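Local atomic coordinates of GDP-6-deoxy-D-mannose reductase (Pseudomonas aeruginosa, PDB entry 6X3B), a protein that probably uses NADPH to reduce GDP-4-dehydro-6-deoxy-D-mannose to GDP-rhamnose, a sugar donor for lipopolysaccharide O-antigen biosynthesis. Residues A[25-30]-A[36-41]; A[120-125]-A[160-165]; A[190-195]-A[253-258]. One frame throughout, in Å; residues are numbered along the deposited sequence.

From the N terminus, the three contacts come in series, each loop closing before the next opens, so none nests or crosses. Contact 1 closes a connection of five residues, three of them already helical, between strand 23-28 and helix 33-44, the first beta-alpha step of the Rossmann fold. Contact 2 closes a loop of 34 residues, packing helix 150-169 on strand 119-123 of the same sheet. Contact 3 spans 57 residues and joins the start of helix 191-203 to the strand-helix junction at 253-258. Contacts 1 and 2, with centres about 18 Å apart, both touch NADPH; contact 3 lies across the chain's centre from both, although Phe190 at its edge also reaches the cofactor.

Contact 1 (A[25-30]-A[36-41]); sequences LFVTGL and KHLQAY. With NDP (NADPH dihydro-nicotinamide-adenine-dinucleotide phosphate), chain E.
Leu30 and Lys36 bring the two backbones closest, CA to CA 5.6 Å, where strand 23-28 has run out and helix 33-44 is under way. The carbonyl of Leu30 faces the helix here: its O lies 3.1 Å from Lys36 N, but the angle is too poor for a hydrogen bond. Farther back along the strand the segments are held apart by side chains. Val27 and Leu38 meet obliquely through their methyl branches, Leu38 CD2 lying 3.9 Å from Val27 CG2 and 4.0 Å from Val27 CG1, so that one methyl rests against both arms of the valine. Leu38 sends CG anti to its backbone N (chi1 -179°), which carries the isobutyl group inward toward the sheet; there it also touches Ile78 and Leu229. Leu30 stands across Gln39 at about a right angle, its CD2 4.2 Å from Gln39 CB, a looser touch nearer the surface. Lys36 adds its CG, 3.6 Å from Leu30 O, while the rest of its chain leads outward. This is the opening beta-alpha step of a Rossmann fold, and Gly29 begins the glycine-rich Gly-x-x-Gly-x-x-Gly loop. With phi at 72° and no side chain, Gly29 lets the adenosine ribose of NADPH come in close, its CA 3.4 Å from NDP O3B. Chemically, the contact between the segments is apolar, with Val27 and Leu38 buried, and the polar grip on NADPH comes from Ser31 OG and Val34 N, in the loop and first helical turn.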
loop_
_atom_site.group_PDB
_atom_site.type_symbol
_atom_site.label_atom_id
_atom_site.label_comp_id
_atom_site.label_asym_id
_atom_site.label_seq_id
_atom_site.Cartn_x
_atom_site.Cartn_y
_atom_site.Cartn_z
ATOM N N LEU A 25 21.024 17.283 -5.986
ATOM C CA LEU A 25 20.057 16.666 -5.092
ATOM C C LEU A 25 18.913 17.645 -4.860
ATOM O O LEU A 25 19.149 18.795 -4.484
ATOM C CB LEU A 25 20.712 16.293 -3.758
ATOM C CG LEU A 25 19.755 15.875 -2.633
ATOM C CD1 LEU A 25 18.990 14.615 -3.036
ATOM C CD2 LEU A 25 20.521 15.658 -1.326
ATOM N N PHE A 26 17.690 17.208 -5.120
ATOM C CA PHE A 26 16.507 17.983 -4.774
ATOM C C PHE A 26 15.800 17.301 -3.613
ATOM O O PHE A 26 15.642 16.077 -3.612
ATOM C CB PHE A 26 15.556 18.131 -5.971
ATOM C CG PHE A 26 14.374 19.041 -5.694
ATOM C CD1 PHE A 26 14.458 20.421 -5.930
ATOM C CD2 PHE A 26 13.198 18.523 -5.181
ATOM C CE1 PHE A 26 13.375 21.257 -5.657
ATOM C CE2 PHE A 26 12.097 19.349 -4.907
ATOM C CZ PHE A 26 12.189 20.716 -5.138
ATOM N N VAL A 27 15.384 18.096 -2.624
ATOM C CA VAL A 27 14.747 17.595 -1.407
ATOM C C VAL A 27 13.401 18.294 -1.245
ATOM O O VAL A 27 13.341 19.530 -1.199
ATOM C CB VAL A 27 15.617 17.830 -0.162
ATOM C CG1 VAL A 27 14.899 17.277 1.086
ATOM C CG2 VAL A 27 16.998 17.168 -0.326
ATOM N N THR A 28 12.327 17.519 -1.170
ATOM C CA THR A 28 11.052 18.103 -0.766
ATOM C C THR A 28 10.991 18.183 0.747
ATOM O O THR A 28 11.697 17.469 1.452
ATOM C CB THR A 28 9.858 17.275 -1.263
ATOM O OG1 THR A 28 9.798 16.048 -0.519
ATOM C CG2 THR A 28 9.994 16.974 -2.761
ATOM N N GLY A 29 10.107 19.047 1.253
ATOM C CA GLY A 29 9.940 19.144 2.692
ATOM C C GLY A 29 11.090 19.802 3.404
ATOM O O GLY A 29 11.301 19.562 4.597
ATOM N N LEU A 30 11.868 20.619 2.697
ATOM C CA LEU A 30 13.035 21.227 3.328
ATOM C C LEU A 30 12.669 22.101 4.523
ATOM O O LEU A 30 13.510 22.308 5.403
ATOM C CB LEU A 30 13.821 22.042 2.303
ATOM C CG LEU A 30 14.832 21.218 1.499
ATOM C CD1 LEU A 30 15.363 22.067 0.356
ATOM C CD2 LEU A 30 15.970 20.684 2.378
ATOM N N LYS A 36 15.041 20.765 7.575
ATOM C CA LYS A 36 15.894 21.856 8.122
ATOM C C LYS A 36 17.235 21.279 8.587
ATOM O O LYS A 36 18.261 21.931 8.361
ATOM C CB LYS A 36 15.159 22.597 9.241
ATOM C CG LYS A 36 13.971 23.424 8.776
ATOM C CD LYS A 36 13.179 24.028 9.906
ATOM C CE LYS A 36 13.972 25.047 10.698
ATOM N NZ LYS A 36 13.145 25.717 11.729
ATOM N N HIS A 37 17.213 20.110 9.229
ATOM C CA HIS A 37 18.463 19.454 9.684
ATOM C C HIS A 37 19.275 18.993 8.467
ATOM O O HIS A 37 20.507 19.062 8.531
ATOM C CB HIS A 37 18.141 18.299 10.636
ATOM C CG HIS A 37 17.869 18.743 12.033
ATOM N ND1 HIS A 37 18.861 19.221 12.858
ATOM C CD2 HIS A 37 16.726 18.790 12.748
ATOM C CE1 HIS A 37 18.344 19.539 14.023
ATOM N NE2 HIS A 37 17.037 19.286 13.981
ATOM N N LEU A 38 18.604 18.553 7.399
ATOM C CA LEU A 38 19.343 18.089 6.224
ATOM C C LEU A 38 20.007 19.254 5.498
ATOM O O LEU A 38 21.152 19.141 5.055
ATOM C CB LEU A 38 18.422 17.333 5.264
ATOM C CG LEU A 38 19.030 16.749 3.977
ATOM C CD1 LEU A 38 20.319 15.959 4.279
ATOM C CD2 LEU A 38 18.010 15.865 3.235
ATOM N N GLN A 39 19.297 20.378 5.356
ATOM C CA GLN A 39 19.913 21.549 4.743
ATOM C C GLN A 39 21.146 21.998 5.523
ATOM O O GLN A 39 22.174 22.341 4.931
ATOM C CB GLN A 39 18.891 22.682 4.635
ATOM C CG GLN A 39 19.467 23.928 3.986
ATOM C CD GLN A 39 18.413 24.950 3.645
ATOM O OE1 GLN A 39 17.218 24.685 3.757
ATOM N NE2 GLN A 39 18.853 26.132 3.217
ATOM N N ALA A 40 21.072 21.987 6.854
ATOM C CA ALA A 40 22.232 22.364 7.658
ATOM C C ALA A 40 23.359 21.350 7.495
ATOM O O ALA A 40 24.524 21.726 7.331
ATOM C CB ALA A 40 21.830 22.494 9.129
ATOM N N TYR A 41 23.017 20.061 7.522
ATOM C CA TYR A 41 23.992 18.998 7.312
ATOM C C TYR A 41 24.742 19.201 6.009
ATOM O O TYR A 41 25.977 19.190 5.984
ATOM C CB TYR A 41 23.272 17.642 7.324
ATOM C CG TYR A 41 24.162 16.399 7.346
ATOM C CD1 TYR A 41 25.023 16.100 6.292
ATOM C CD2 TYR A 41 24.089 15.494 8.405
ATOM C CE1 TYR A 41 25.823 14.950 6.307
ATOM C CE2 TYR A 41 24.877 14.341 8.432
ATOM C CZ TYR A 41 25.739 14.075 7.383
ATOM O OH TYR A 41 26.508 12.932 7.426
HETATM P PA NDP E . 7.213 17.780 9.053
HETATM O O1A NDP E . 5.740 17.635 9.237
HETATM O O2A NDP E . 8.000 18.460 10.122
HETATM O O5B NDP E . 7.509 18.487 7.647
HETATM C C5B NDP E . 6.630 18.219 6.529
HETATM C C4B NDP E . 7.104 19.006 5.332
HETATM O O4B NDP E . 6.241 18.722 4.201
HETATM C C3B NDP E . 7.106 20.534 5.489
HETATM O O3B NDP E . 8.271 21.104 4.906
HETATM C C2B NDP E . 5.833 20.951 4.765
HETATM O O2B NDP E . 5.961 22.273 4.247
HETATM C C1B NDP E . 5.806 19.934 3.633
HETATM N N9A NDP E . 4.485 19.734 3.051
HETATM C C8A NDP E . 3.360 19.286 3.696
HETATM N N7A NDP E . 2.311 19.211 2.917
HETATM C C5A NDP E . 2.771 19.638 1.680
HETATM C C6A NDP E . 2.141 19.789 0.432
HETATM N N6A NDP E . 0.853 19.505 0.258
HETATM N N1A NDP E . 2.883 20.240 -0.607
HETATM C C2A NDP E . 4.174 20.515 -0.385
HETATM N N3A NDP E . 4.876 20.412 0.740
HETATM C C4A NDP E . 4.111 19.963 1.750
HETATM O O3 NDP E . 7.849 16.331 8.808
HETATM P PN NDP E . 9.174 15.660 9.405
HETATM O O1N NDP E . 10.354 16.444 8.939
HETATM O O2N NDP E . 8.988 15.463 10.872
HETATM O O5D NDP E . 9.159 14.235 8.673
HETATM C C5D NDP E . 9.920 14.070 7.452
HETATM C C4D NDP E . 9.592 12.728 6.847
HETATM O O4D NDP E . 9.977 11.684 7.776
HETATM C C3D NDP E . 8.110 12.486 6.525
HETATM O O3D NDP E . 7.960 11.763 5.312
HETATM C C2D NDP E . 7.649 11.685 7.740
HETATM O O2D NDP E . 6.515 10.877 7.471
HETATM C C1D NDP E . 8.882 10.843 8.047
HETATM N N1N NDP E . 8.944 10.420 9.477
HETATM C C2N NDP E . 9.237 11.318 10.467
HETATM C C3N NDP E . 9.449 10.921 11.759
HETATM C C7N NDP E . 9.501 11.963 12.810
HETATM O O7N NDP E . 9.606 11.632 13.996
HETATM N N7N NDP E . 9.434 13.233 12.439
HETATM C C4N NDP E . 9.614 9.466 12.035
HETATM C C5N NDP E . 9.224 8.598 10.912
HETATM C C6N NDP E . 8.705 9.112 9.822
HETATM P P2B NDP E . 4.885 23.273 4.917
HETATM O O1X NDP E . 5.129 24.624 4.280
HETATM O O2X NDP E . 3.508 22.731 4.596
HETATM O O3X NDP E . 5.160 23.285 6.406
#

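Contact 2 (A[120-125]-A[160-165]). With NDP (NADPH dihydro-nicotinamide-adenine-dinucleotide phosphate), chain E.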
loop_
_atom_site.group_PDB
_atom_site.type_symbol
_atom_site.label_atom_id
_atom_site.label_comp_id
_atom_site.label_asym_id
_atom_site.label_seq_id
_atom_site.Cartn_x
_atom_site.Cartn_y
_atom_site.Cartn_z
ATOM N N PHE A 120 15.421 8.116 -6.732
ATOM C CA PHE A 120 14.310 8.646 -5.955
ATOM C C PHE A 120 14.267 7.891 -4.635
ATOM O O PHE A 120 13.928 6.706 -4.613
ATOM C CB PHE A 120 12.986 8.489 -6.704
ATOM C CG PHE A 120 11.847 9.254 -6.080
ATOM C CD1 PHE A 120 11.143 8.722 -5.012
ATOM C CD2 PHE A 120 11.488 10.500 -6.574
ATOM C CE1 PHE A 120 10.076 9.431 -4.426
ATOM C CE2 PHE A 120 10.415 11.220 -6.006
ATOM C CZ PHE A 120 9.728 10.699 -4.936
ATOM N N LEU A 121 14.581 8.573 -3.532
ATOM C CA LEU A 121 14.526 7.954 -2.217
ATOM C C LEU A 121 13.242 8.423 -1.526
ATOM O O LEU A 121 13.106 9.602 -1.176
ATOM C CB LEU A 121 15.768 8.300 -1.401
ATOM C CG LEU A 121 15.689 7.966 0.094
ATOM C CD1 LEU A 121 15.493 6.445 0.314
ATOM C CD2 LEU A 121 16.939 8.466 0.823
ATOM N N TYR A 122 12.299 7.500 -1.354
ATOM C CA TYR A 122 11.042 7.787 -0.687
ATOM C C TYR A 122 11.218 7.541 0.804
ATOM O O TYR A 122 11.720 6.486 1.205
ATOM C CB TYR A 122 9.908 6.918 -1.228
ATOM C CG TYR A 122 8.665 7.175 -0.450
ATOM C CD1 TYR A 122 8.017 8.396 -0.567
ATOM C CD2 TYR A 122 8.193 6.253 0.483
ATOM C CE1 TYR A 122 6.881 8.677 0.177
ATOM C CE2 TYR A 122 7.059 6.519 1.232
ATOM C CZ TYR A 122 6.419 7.746 1.080
ATOM O OH TYR A 122 5.289 8.035 1.815
ATOM N N ILE A 123 10.835 8.520 1.621
ATOM C CA ILE A 123 10.971 8.410 3.063
ATOM C C ILE A 123 9.623 7.950 3.611
ATOM O O ILE A 123 8.643 8.710 3.621
ATOM C CB ILE A 123 11.438 9.726 3.708
ATOM C CG1 ILE A 123 12.842 10.125 3.190
ATOM C CG2 ILE A 123 11.505 9.585 5.238
ATOM C CD1 ILE A 123 13.855 8.938 3.061
ATOM N N SER A 124 9.585 6.693 4.061
ATOM C CA SER A 124 8.392 6.096 4.654
ATOM C C SER A 124 8.468 6.235 6.170
ATOM O O SER A 124 8.840 7.299 6.675
ATOM C CB SER A 124 8.277 4.628 4.205
ATOM O OG SER A 124 7.084 4.002 4.667
ATOM N N SER A 125 8.129 5.181 6.905
ATOM C CA SER A 125 8.143 5.219 8.364
ATOM C C SER A 125 8.120 3.801 8.907
ATOM O O SER A 125 7.446 2.940 8.346
ATOM C CB SER A 125 6.941 5.985 8.920
ATOM O OG SER A 125 6.841 5.771 10.320
ATOM N N SER A 160 4.677 1.550 -2.237
ATOM C CA SER A 160 4.314 0.694 -3.366
ATOM C C SER A 160 4.315 1.478 -4.669
ATOM O O SER A 160 4.862 1.026 -5.689
ATOM C CB SER A 160 2.923 0.084 -3.127
ATOM O OG SER A 160 2.874 -0.548 -1.876
ATOM N N LEU A 161 3.697 2.663 -4.649
ATOM C CA LEU A 161 3.669 3.525 -5.821
ATOM C C LEU A 161 5.083 3.847 -6.299
ATOM O O LEU A 161 5.415 3.642 -7.479
ATOM C CB LEU A 161 2.893 4.816 -5.508
ATOM C CG LEU A 161 2.924 5.849 -6.646
ATOM C CD1 LEU A 161 2.174 5.310 -7.876
ATOM C CD2 LEU A 161 2.336 7.205 -6.187
ATOM N N CYS A 162 5.938 4.350 -5.395
ATOM C CA CYS A 162 7.304 4.693 -5.813
ATOM C C CYS A 162 8.040 3.481 -6.379
ATOM O O CYS A 162 8.738 3.585 -7.397
ATOM C CB CYS A 162 8.083 5.278 -4.647
ATOM S SG CYS A 162 7.456 6.907 -4.188
ATOM N N LEU A 163 7.899 2.327 -5.738
ATOM C CA LEU A 163 8.588 1.147 -6.241
ATOM C C LEU A 163 8.006 0.690 -7.563
ATOM O O LEU A 163 8.747 0.193 -8.424
ATOM C CB LEU A 163 8.533 0.025 -5.208
ATOM C CG LEU A 163 9.342 0.282 -3.939
ATOM C CD1 LEU A 163 8.954 -0.692 -2.847
ATOM C CD2 LEU A 163 10.860 0.229 -4.233
ATOM N N GLN A 164 6.692 0.854 -7.748
ATOM C CA GLN A 164 6.078 0.578 -9.044
ATOM C C GLN A 164 6.633 1.495 -10.120
ATOM O O GLN A 164 6.887 1.051 -11.251
ATOM C CB GLN A 164 4.559 0.720 -8.961
ATOM C CG GLN A 164 3.811 0.454 -10.264
ATOM C CD GLN A 164 3.354 1.724 -10.962
ATOM O OE1 GLN A 164 3.753 2.003 -12.102
ATOM N NE2 GLN A 164 2.534 2.514 -10.278
ATOM N N TRP A 165 6.855 2.775 -9.779
ATOM C CA TRP A 165 7.471 3.702 -10.721
ATOM C C TRP A 165 8.877 3.258 -11.085
ATOM O O TRP A 165 9.306 3.405 -12.234
ATOM C CB TRP A 165 7.493 5.123 -10.143
ATOM C CG TRP A 165 6.286 5.809 -10.569
ATOM C CD1 TRP A 165 4.994 5.468 -10.239
ATOM C CD2 TRP A 165 6.198 6.898 -11.482
ATOM N NE1 TRP A 165 4.110 6.314 -10.869
ATOM C CE2 TRP A 165 4.823 7.197 -11.643
ATOM C CE3 TRP A 165 7.149 7.670 -12.171
ATOM C CZ2 TRP A 165 4.379 8.240 -12.456
ATOM C CZ3 TRP A 165 6.706 8.697 -12.985
ATOM C CH2 TRP A 165 5.342 8.973 -13.128
HETATM P PA NDP E . 7.213 17.780 9.053
HETATM O O1A NDP E . 5.740 17.635 9.237
HETATM O O2A NDP E . 8.000 18.460 10.122
HETATM O O5B NDP E . 7.509 18.487 7.647
HETATM C C5B NDP E . 6.630 18.219 6.529
HETATM C C4B NDP E . 7.104 19.006 5.332
HETATM O O4B NDP E . 6.241 18.722 4.201
HETATM C C3B NDP E . 7.106 20.534 5.489
HETATM O O3B NDP E . 8.271 21.104 4.906
HETATM C C2B NDP E . 5.833 20.951 4.765
HETATM O O2B NDP E . 5.961 22.273 4.247
HETATM C C1B NDP E . 5.806 19.934 3.633
HETATM N N9A NDP E . 4.485 19.734 3.051
HETATM C C8A NDP E . 3.360 19.286 3.696
HETATM N N7A NDP E . 2.311 19.211 2.917
HETATM C C5A NDP E . 2.771 19.638 1.680
HETATM C C6A NDP E . 2.141 19.789 0.432
HETATM N N6A NDP E . 0.853 19.505 0.258
HETATM N N1A NDP E . 2.883 20.240 -0.607
HETATM C C2A NDP E . 4.174 20.515 -0.385
HETATM N N3A NDP E . 4.876 20.412 0.740
HETATM C C4A NDP E . 4.111 19.963 1.750
HETATM O O3 NDP E . 7.849 16.331 8.808
HETATM P PN NDP E . 9.174 15.660 9.405
HETATM O O1N NDP E . 10.354 16.444 8.939
HETATM O O2N NDP E . 8.988 15.463 10.872
HETATM O O5D NDP E . 9.159 14.235 8.673
HETATM C C5D NDP E . 9.920 14.070 7.452
HETATM C C4D NDP E . 9.592 12.728 6.847
HETATM O O4D NDP E . 9.977 11.684 7.776
HETATM C C3D NDP E . 8.110 12.486 6.525
HETATM O O3D NDP E . 7.960 11.763 5.312
HETATM C C2D NDP E . 7.649 11.685 7.740
HETATM O O2D NDP E . 6.515 10.877 7.471
HETATM C C1D NDP E . 8.882 10.843 8.047
HETATM N N1N NDP E . 8.944 10.420 9.477
HETATM C C2N NDP E . 9.237 11.318 10.467
HETATM C C3N NDP E . 9.449 10.921 11.759
HETATM C C7N NDP E . 9.501 11.963 12.810
HETATM O O7N NDP E . 9.606 11.632 13.996
HETATM N N7N NDP E . 9.434 13.233 12.439
HETATM C C4N NDP E . 9.614 9.466 12.035
HETATM C C5N NDP E . 9.224 8.598 10.912
HETATM C C6N NDP E . 8.705 9.112 9.822
HETATM P P2B NDP E . 4.885 23.273 4.917
HETATM O O1X NDP E . 5.129 24.624 4.280
HETATM O O2X NDP E . 3.508 22.731 4.596
HETATM O O3X NDP E . 5.160 23.285 6.406
#
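Cys162 SG touches both Phe120 and Tyr122, and all contacts between the segments run through it. The sulfur sits 3.6 Å from Phe120 CE1; on Tyr122 it meets CB at 3.8 Å and CG at 3.9 Å. Both are sulfur-aromatic contacts of oblique geometry: SG is 4.7 Å from the Phe120 centroid, 56° off the ring normal, and 4.5 Å from that of Tyr122, 40° off. The two aromatic residues alternate with Leu121 along strand 119-123, so they emerge on the same side of the sheet. Cys162 reaches them because SG lies anti to its carbonyl carbon (chi1 -69°), and Thr104 of helix 93-114 and Val173 of the next strand help enclose it. Strand 119-123, helix 150-169 and strand 172-182 make up a beta-alpha-beta crossover of the Rossmann fold, joining two parallel strands, with the helix laid against one face of the sheet. Upstream on that helix, Tyr151 and Lys155 form the Tyr-x-x-x-Lys pair of short-chain dehydrogenase relatives, and both are hydrogen-bonded to NADPH. Away from the sulfur the two segments part company. The strand ends at Ile123 and its chain continues along the cofactor: Ile123 CG2 approaches NDP O4D of the nicotinamide ribose at 3.6 Å, and Ser125 CB lies 3.7 Å from NDP C6N of the nicotinamide ring. Ser124 OG is tied back to the helix through Glu159. On the helix's outer side Leu161 packs on Val153, and Ser160, itself partly exposed, on Leu156, both of the second subunit.

Contact 3 (A[190-195]-A[253-258])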
loop_
_atom_site.group_PDB
_atom_site.type_symbol
_atom_site.label_atom_id
_atom_site.label_comp_id
_atom_site.label_asym_id
_atom_site.label_seq_id
_atom_site.Cartn_x
_atom_site.Cartn_y
_atom_site.Cartn_z
ATOM N N PHE A 190 5.505 14.265 20.709
ATOM C CA PHE A 190 6.335 13.135 21.099
ATOM C C PHE A 190 6.776 13.296 22.550
ATOM O O PHE A 190 7.191 14.382 22.965
ATOM C CB PHE A 190 7.554 13.029 20.185
ATOM C CG PHE A 190 7.272 12.346 18.874
ATOM C CD1 PHE A 190 6.955 10.989 18.834
ATOM C CD2 PHE A 190 7.317 13.059 17.687
ATOM C CE1 PHE A 190 6.691 10.366 17.629
ATOM C CE2 PHE A 190 7.060 12.443 16.482
ATOM C CZ PHE A 190 6.742 11.098 16.452
ATOM N N VAL A 191 6.694 12.206 23.323
ATOM C CA VAL A 191 6.903 12.309 24.769
ATOM C C VAL A 191 8.313 12.807 25.093
ATOM O O VAL A 191 8.507 13.580 26.038
ATOM C CB VAL A 191 6.598 10.962 25.459
ATOM C CG1 VAL A 191 7.584 9.892 25.033
ATOM C CG2 VAL A 191 6.589 11.126 26.990
ATOM N N ILE A 192 9.317 12.386 24.322
ATOM C CA ILE A 192 10.680 12.808 24.637
ATOM C C ILE A 192 10.869 14.280 24.320
ATOM O O ILE A 192 11.509 15.014 25.081
ATOM C CB ILE A 192 11.714 11.941 23.898
ATOM C CG1 ILE A 192 11.658 10.504 24.416
ATOM C CG2 ILE A 192 13.115 12.542 24.084
ATOM C CD1 ILE A 192 11.717 10.392 25.941
ATOM N N ALA A 193 10.322 14.739 23.197
ATOM C CA ALA A 193 10.409 16.158 22.877
ATOM C C ALA A 193 9.662 16.991 23.912
ATOM O O ALA A 193 10.155 18.029 24.361
ATOM C CB ALA A 193 9.870 16.414 21.468
ATOM N N SER A 194 8.479 16.541 24.323
ATOM C CA SER A 194 7.723 17.288 25.322
ATOM C C SER A 194 8.439 17.295 26.668
ATOM O O SER A 194 8.462 18.321 27.361
ATOM C CB SER A 194 6.323 16.692 25.463
ATOM O OG SER A 194 5.651 17.239 26.582
ATOM N N ALA A 195 9.009 16.151 27.062
ATOM C CA ALA A 195 9.740 16.067 28.323
ATOM C C ALA A 195 10.920 17.028 28.335
ATOM O O ALA A 195 11.164 17.707 29.339
ATOM C CB ALA A 195 10.216 14.625 28.569
ATOM N N GLN A 253 15.213 1.608 23.784
ATOM C CA GLN A 253 15.310 2.524 24.914
ATOM C C GLN A 253 13.961 2.630 25.602
ATOM O O GLN A 253 12.952 2.912 24.947
ATOM C CB GLN A 253 15.749 3.916 24.479
ATOM C CG GLN A 253 16.698 3.920 23.330
ATOM C CD GLN A 253 18.125 4.093 23.775
ATOM O OE1 GLN A 253 18.414 4.138 24.965
ATOM N NE2 GLN A 253 19.029 4.181 22.818
ATOM N N LYS A 254 13.953 2.432 26.918
ATOM C CA LYS A 254 12.753 2.665 27.713
ATOM C C LYS A 254 12.501 4.160 27.876
ATOM O O LYS A 254 13.400 4.915 28.263
ATOM C CB LYS A 254 12.885 2.014 29.084
ATOM C CG LYS A 254 12.999 0.508 29.033
ATOM C CD LYS A 254 13.256 -0.061 30.414
ATOM C CE LYS A 254 14.204 -1.239 30.329
ATOM N NZ LYS A 254 15.195 -1.220 31.444
ATOM N N ILE A 255 11.269 4.586 27.587
ATOM C CA ILE A 255 10.925 6.005 27.674
ATOM C C ILE A 255 11.298 6.574 29.039
ATOM O O ILE A 255 11.842 7.683 29.141
ATOM C CB ILE A 255 9.428 6.211 27.375
ATOM C CG1 ILE A 255 9.065 5.671 25.993
ATOM C CG2 ILE A 255 9.058 7.675 27.510
ATOM C CD1 ILE A 255 10.116 5.926 24.933
ATOM N N ARG A 256 11.024 5.819 30.107
ATOM C CA ARG A 256 11.281 6.313 31.456
ATOM C C ARG A 256 12.768 6.561 31.688
ATOM O O ARG A 256 13.151 7.557 32.321
ATOM C CB ARG A 256 10.737 5.319 32.486
ATOM C CG ARG A 256 11.112 5.664 33.913
ATOM C CD ARG A 256 10.656 4.588 34.869
ATOM N NE ARG A 256 9.215 4.376 34.787
ATOM C CZ ARG A 256 8.303 5.145 35.375
ATOM N NH1 ARG A 256 8.673 6.187 36.107
ATOM N NH2 ARG A 256 7.012 4.864 35.239
ATOM N N GLU A 257 13.621 5.658 31.194
ATOM C CA GLU A 257 15.061 5.843 31.332
ATOM C C GLU A 257 15.551 7.039 30.527
ATOM O O GLU A 257 16.460 7.749 30.965
ATOM C CB GLU A 257 15.800 4.573 30.916
ATOM C CG GLU A 257 15.639 3.434 31.930
ATOM C CD GLU A 257 16.341 2.148 31.512
ATOM O OE1 GLU A 257 17.171 2.190 30.579
ATOM O OE2 GLU A 257 16.055 1.094 32.122
ATOM N N LEU A 258 14.965 7.290 29.352
ATOM C CA LEU A 258 15.315 8.506 28.622
ATOM C C LEU A 258 14.915 9.755 29.399
ATOM O O LEU A 258 15.681 10.725 29.459
ATOM C CB LEU A 258 14.664 8.507 27.243
ATOM C CG LEU A 258 15.141 7.406 26.308
ATOM C CD1 LEU A 258 14.460 7.501 24.953
ATOM C CD2 LEU A 258 16.637 7.557 26.161
#
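Val191 holds CG1 between its backbone N and carbonyl carbon (chi1 65°), and from there that methyl meets Ile255 CG2 at 3.6 Å. On the next residue, Ile192 places CG1 anti to the carbonyl carbon and folds again at chi2 (-50°), which aims CD1 between Ile255 and Leu258. The tip finds Leu258 CB at 3.7 Å and, more loosely, Ile255 CG2 at 4.1 Å. The side chains of Ile192 and Leu258 cross at about a right angle, whereas Val191 and Ile255 meet at a slant. Segment 190-195 is a helix start; 253-258 runs from the end of strand 252-254 into helix 255-266, with Phe190 and Lys254 at the two N-cap positions. The backbones stay well apart, 7.5 Å between the CA atoms of Ile192 and Ile255. Helix 191-203 thus packs on helix 255-266, and helix 306-320 completes the core through Leu310, which touches both Ile192 and Leu258, while Phe222 of strand 219-224 lies against Ile255 and Leu258. This is probably the C-terminal substrate-binding part, as in extended short-chain dehydrogenases. Lys254 NZ forms a salt bridge with Glu257 OE2 at 2.6 Å, approaching from above the carboxylate plane; both residues touch a crystal neighbour. The joint is therefore aliphatic carbons in van der Waals contact, and the neighbouring charges of Lys254 and Glu257 pair with each other on the exposed side without bridging the two segments.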